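Long-range contacts in putative methyl-accepting chemotaxis signal transduction protein (PDB 4XMR), which binds isoleucine in its tandem PAS sensory domain and probably relays amino-acid signals across the membrane in Campylobacter jejuni chemotaxis: residues N80-L85 with G158-S163; D124-P129 with T142-I147. All coordinates share one frame; numbering follows the deposited sequence.

Interaction 1: N80-L85 with G158-S163. With ILE (isoleucine), chain E.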
# COMPACT_ATOMS: atom_id res chain seq x y z
N ASN B 80 14.50 10.79 2.33
CA ASN B 80 15.95 10.70 2.32
C ASN B 80 16.31 9.22 2.18
O ASN B 80 15.66 8.36 2.79
CB ASN B 80 16.56 11.15 3.66
CG ASN B 80 16.33 12.61 3.97
OD1 ASN B 80 16.63 13.50 3.17
ND2 ASN B 80 15.85 12.87 5.17
N VAL B 81 17.34 8.93 1.40
CA VAL B 81 17.90 7.59 1.32
C VAL B 81 19.41 7.77 1.41
O VAL B 81 19.96 8.60 0.69
CB VAL B 81 17.50 6.87 0.01
CG1 VAL B 81 18.16 5.52 -0.08
CG2 VAL B 81 15.99 6.73 -0.07
N TYR B 82 20.08 7.03 2.29
CA TYR B 82 21.46 7.35 2.61
C TYR B 82 22.27 6.16 3.09
O TYR B 82 21.72 5.16 3.57
CB TYR B 82 21.53 8.48 3.64
CG TYR B 82 20.61 8.32 4.82
CD1 TYR B 82 19.30 8.79 4.75
CD2 TYR B 82 21.04 7.72 6.00
CE1 TYR B 82 18.44 8.66 5.83
CE2 TYR B 82 20.19 7.59 7.09
CZ TYR B 82 18.89 8.07 7.00
OH TYR B 82 18.06 7.94 8.09
N LEU B 83 23.58 6.29 2.96
CA LEU B 83 24.52 5.33 3.52
C LEU B 83 25.45 6.04 4.49
O LEU B 83 26.23 6.91 4.09
CB LEU B 83 25.33 4.65 2.41
CG LEU B 83 26.32 3.56 2.86
CD1 LEU B 83 25.60 2.39 3.52
CD2 LEU B 83 27.19 3.10 1.69
N GLY B 84 25.33 5.70 5.78
CA GLY B 84 26.22 6.25 6.79
C GLY B 84 27.48 5.42 6.94
O GLY B 84 27.41 4.21 7.08
N LEU B 85 28.64 6.07 6.94
CA LEU B 85 29.92 5.37 7.04
C LEU B 85 30.52 5.43 8.45
O LEU B 85 30.16 6.30 9.24
CB LEU B 85 30.92 5.97 6.04
CG LEU B 85 30.44 6.05 4.58
CD1 LEU B 85 31.46 6.73 3.68
CD2 LEU B 85 30.07 4.67 4.04
N GLY B 158 20.06 3.90 5.50
CA GLY B 158 18.86 4.45 6.09
C GLY B 158 17.89 4.93 5.03
O GLY B 158 18.29 5.47 3.98
N VAL B 159 16.60 4.71 5.30
CA VAL B 159 15.51 5.16 4.45
C VAL B 159 14.52 5.93 5.32
O VAL B 159 13.99 5.36 6.28
CB VAL B 159 14.81 3.97 3.76
CG1 VAL B 159 13.58 4.44 2.99
CG2 VAL B 159 15.79 3.22 2.85
N ASP B 160 14.28 7.20 5.00
CA ASP B 160 13.35 8.02 5.77
C ASP B 160 12.05 8.17 5.00
O ASP B 160 12.04 8.67 3.86
CB ASP B 160 13.89 9.43 6.03
CG ASP B 160 15.14 9.46 6.89
OD1 ASP B 160 15.50 8.45 7.52
OD2 ASP B 160 15.76 10.54 6.93
N ILE B 161 10.95 7.75 5.62
CA ILE B 161 9.62 7.94 5.07
C ILE B 161 8.87 8.91 6.00
O ILE B 161 8.84 8.70 7.20
CB ILE B 161 8.85 6.59 4.98
CG1 ILE B 161 9.69 5.51 4.26
CG2 ILE B 161 7.47 6.79 4.37
CD1 ILE B 161 10.04 5.83 2.82
N PRO B 162 8.28 9.99 5.45
CA PRO B 162 7.56 10.91 6.33
C PRO B 162 6.45 10.19 7.09
O PRO B 162 5.69 9.41 6.50
CB PRO B 162 6.94 11.92 5.36
CG PRO B 162 7.85 11.89 4.17
CD PRO B 162 8.24 10.43 4.05
N SER B 163 6.37 10.41 8.40
CA SER B 163 5.31 9.81 9.19
C SER B 163 3.94 10.30 8.71
O SER B 163 2.93 9.61 8.88
CB SER B 163 5.52 10.04 10.69
OG SER B 163 5.76 11.39 10.98
N ILE E . 16.95 11.38 9.21
CA ILE E . 18.35 11.11 9.52
C ILE E . 18.70 11.84 10.81
O ILE E . 19.63 11.46 11.52
CB ILE E . 19.28 11.52 8.35
CG1 ILE E . 20.67 10.92 8.55
CG2 ILE E . 19.34 13.03 8.20
CD1 ILE E . 21.58 11.03 7.34
OXT ILE E . 18.03 12.80 11.18

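Interaction 2: D124-P129 with T142-I147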
# COMPACT_ATOMS: atom_id res chain seq x y z
N ASP B 124 18.70 -7.43 11.70
CA ASP B 124 17.40 -7.04 11.21
C ASP B 124 17.37 -5.60 10.72
O ASP B 124 18.28 -4.81 10.98
CB ASP B 124 16.35 -7.21 12.31
CG ASP B 124 16.25 -8.63 12.80
OD1 ASP B 124 16.47 -9.56 11.99
OD2 ASP B 124 15.94 -8.83 13.99
N ILE B 125 16.31 -5.27 10.00
CA ILE B 125 15.97 -3.88 9.77
C ILE B 125 15.56 -3.30 11.11
O ILE B 125 14.82 -3.94 11.88
CB ILE B 125 14.82 -3.74 8.78
CG1 ILE B 125 15.27 -4.24 7.42
CG2 ILE B 125 14.34 -2.29 8.70
CD1 ILE B 125 14.18 -4.28 6.43
N PHE B 126 16.07 -2.12 11.41
CA PHE B 126 15.63 -1.38 12.56
C PHE B 126 14.63 -0.32 12.12
O PHE B 126 14.86 0.39 11.14
CB PHE B 126 16.80 -0.73 13.30
CG PHE B 126 16.40 -0.04 14.57
CD1 PHE B 126 16.08 -0.79 15.70
CD2 PHE B 126 16.33 1.33 14.63
CE1 PHE B 126 15.70 -0.16 16.86
CE2 PHE B 126 15.95 1.97 15.80
CZ PHE B 126 15.64 1.22 16.92
N VAL B 127 13.53 -0.22 12.85
CA VAL B 127 12.52 0.79 12.57
C VAL B 127 12.49 1.76 13.75
O VAL B 127 12.19 1.36 14.88
CB VAL B 127 11.13 0.17 12.42
CG1 VAL B 127 10.11 1.25 12.04
CG2 VAL B 127 11.15 -0.96 11.39
N THR B 128 12.82 3.02 13.50
CA THR B 128 12.83 4.00 14.57
C THR B 128 11.42 4.47 14.90
O THR B 128 10.53 4.43 14.05
CB THR B 128 13.62 5.27 14.18
OG1 THR B 128 12.91 5.99 13.17
CG2 THR B 128 15.01 4.92 13.69
N PRO B 129 11.22 4.92 16.14
CA PRO B 129 10.05 5.76 16.40
C PRO B 129 10.15 7.00 15.53
O PRO B 129 11.26 7.36 15.08
CB PRO B 129 10.21 6.14 17.88
CG PRO B 129 11.17 5.13 18.45
CD PRO B 129 12.09 4.77 17.33
N THR B 142 12.39 6.03 10.21
CA THR B 142 13.59 5.56 9.53
C THR B 142 13.69 4.04 9.60
O THR B 142 13.49 3.43 10.66
CB THR B 142 14.85 6.19 10.15
OG1 THR B 142 14.82 7.60 9.95
CG2 THR B 142 16.12 5.63 9.51
N TYR B 143 13.98 3.44 8.44
CA TYR B 143 14.26 2.03 8.33
C TYR B 143 15.74 1.93 8.08
O TYR B 143 16.24 2.52 7.12
CB TYR B 143 13.46 1.43 7.17
CG TYR B 143 11.98 1.65 7.34
CD1 TYR B 143 11.39 2.85 6.97
CD2 TYR B 143 11.18 0.68 7.92
CE1 TYR B 143 10.05 3.08 7.16
CE2 TYR B 143 9.81 0.90 8.12
CZ TYR B 143 9.26 2.11 7.73
OH TYR B 143 7.92 2.37 7.89
N SER B 144 16.48 1.23 8.93
CA SER B 144 17.92 1.13 8.73
C SER B 144 18.42 -0.30 8.75
O SER B 144 17.78 -1.20 9.32
CB SER B 144 18.69 1.99 9.74
OG SER B 144 18.44 1.55 11.07
N LYS B 145 19.56 -0.52 8.10
CA LYS B 145 20.12 -1.85 7.99
C LYS B 145 21.61 -1.74 7.78
O LYS B 145 22.07 -1.00 6.91
CB LYS B 145 19.48 -2.61 6.83
CG LYS B 145 19.94 -4.05 6.73
CD LYS B 145 18.81 -4.97 6.34
CE LYS B 145 18.91 -6.32 7.05
NZ LYS B 145 20.25 -6.96 6.89
N ALA B 146 22.37 -2.50 8.57
CA ALA B 146 23.81 -2.53 8.39
C ALA B 146 24.11 -3.28 7.11
O ALA B 146 23.53 -4.35 6.85
CB ALA B 146 24.47 -3.22 9.57
N ILE B 147 25.00 -2.72 6.30
CA ILE B 147 25.37 -3.33 5.03
C ILE B 147 26.73 -3.98 5.17
O ILE B 147 27.70 -3.32 5.55
CB ILE B 147 25.47 -2.29 3.91
CG1 ILE B 147 24.22 -1.42 3.89
CG2 ILE B 147 25.70 -2.97 2.56
CD1 ILE B 147 22.95 -2.20 3.71
O HOH W 1 16.16 2.88 11.70

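Interaction 1: N80-L85 with G158-S163
Two central strands of the PAS (Cache-type) antiparallel sheet meet here, N80 pairing with D160 and Y82 with G158, and their pocket-facing side carries part of the isoleucine site. Three backbone bonds hold the strands together. D160 N reaches N80 O with a nearly linear N-H...O angle of 179°, while Y82 and G158 exchange bonds in both directions as a hydrogen-bonded antiparallel pair. Between them V81 and V159 form the non-hydrogen-bonded pair, their side chains turned to the other face.

On the ligand side, the D160 carboxylate is shared. OD1 accepts from Y82 OH at 2.7 Å, on its syn side but somewhat out of the carboxylate plane. OD2 takes the isoleucine ammonium, ILE N, at 2.7 Å, and on its anti lone pair the amide ND2 of N80 at 2.9 Å. T142 OG1 is also hydrogen-bonded to OD1, so both oxygens of this buried carboxylate have two partners, which together with the ligand's positive charge would be expected to support its ionised form. Y82 CG lies between its own N and carbonyl carbon (chi1 46°), starting the ring back over the G158 strand. G158, having no side chain, lets the ring lie directly on its CA, 3.9 Å from the ring centroid in a CH-pi contact. ILE CD1 rests over the centre of the opposite face, 3.6 Å above the plane.

N80 OD1 is bound by Q94, and ND2 is also bonded to D133. Strands 90-94 and 139-149 flank the pair within the sheet, while V81 and V159 pack against helix 9-48, with V81 also touching helix 58-76.

Interaction 2: D124-P129 with T142-I147
F126 and S144 face each other as a hydrogen-bonded antiparallel pair, with F126 N to S144 O and S144 N to F126 O both 2.9 Å, and V127 and Y143 follow as the non-hydrogen-bonded pair. T128 N then bonds T142 O. The return bond is made by a side chain: T142 N donates to T128 OG1 at 3.0 Å, where a regular ladder would use a backbone carbonyl. T128 has OG1 between its N and carbonyl carbon (chi1 69°), within reach of that N-H, and the same hydroxyl donates to P129 O from well above the carbonyl plane. T128 CG2 lies 3.8 Å from T142 CB, so the two threonines also pack through carbon.

This is the beta hairpin of strands 126-132 and 139-149, with 126-132 at the margin of the PAS sheet within this chain. On the face toward helix 9-48, V127 and Y143 run side by side in the same direction, and V127 CG2 touches the ring at CD2, 3.8 Å away. I125 CG2 comes to the ring's edge, near its plane, and also lies 4.1 Å from Y143 CB. N36 binds the Y143 hydroxyl. I125 crosses K145 at about a right angle, CG1 against CD at 3.8 Å; the bent lysine chain carries NZ to a salt bridge with E44.

The other face holds F126 and S144, with CB of F126 3.6 Å from S144 OG. A water donates to both F126 O and S144 OG, tying the serine to the neighbouring strand, and S144 OG is also bonded to W115 O of helix 114-120, where A119 packs against S144.

Both contacts belong to one antiparallel sheet in the first PDC sensor domain, their centres about 9 Å apart. Along the chain, strand 80-84 comes first, then 126-132, 139-149 and 152-162, so interaction 2 falls entirely between the two segments of interaction 1. Strands 139-149 and 152-162 are consecutive and adjacent, which makes the two contacts share a seam: V159 N meets Y143 O, and I161 packs on Y143. On the ligand side, T142 of interaction 2 bonds D160 OD1 and packs on Y82, a second-shell position, while Y131, D133 and T134 of the same hairpin bond the isoleucine directly. On the other side, both lean on helix 9-48.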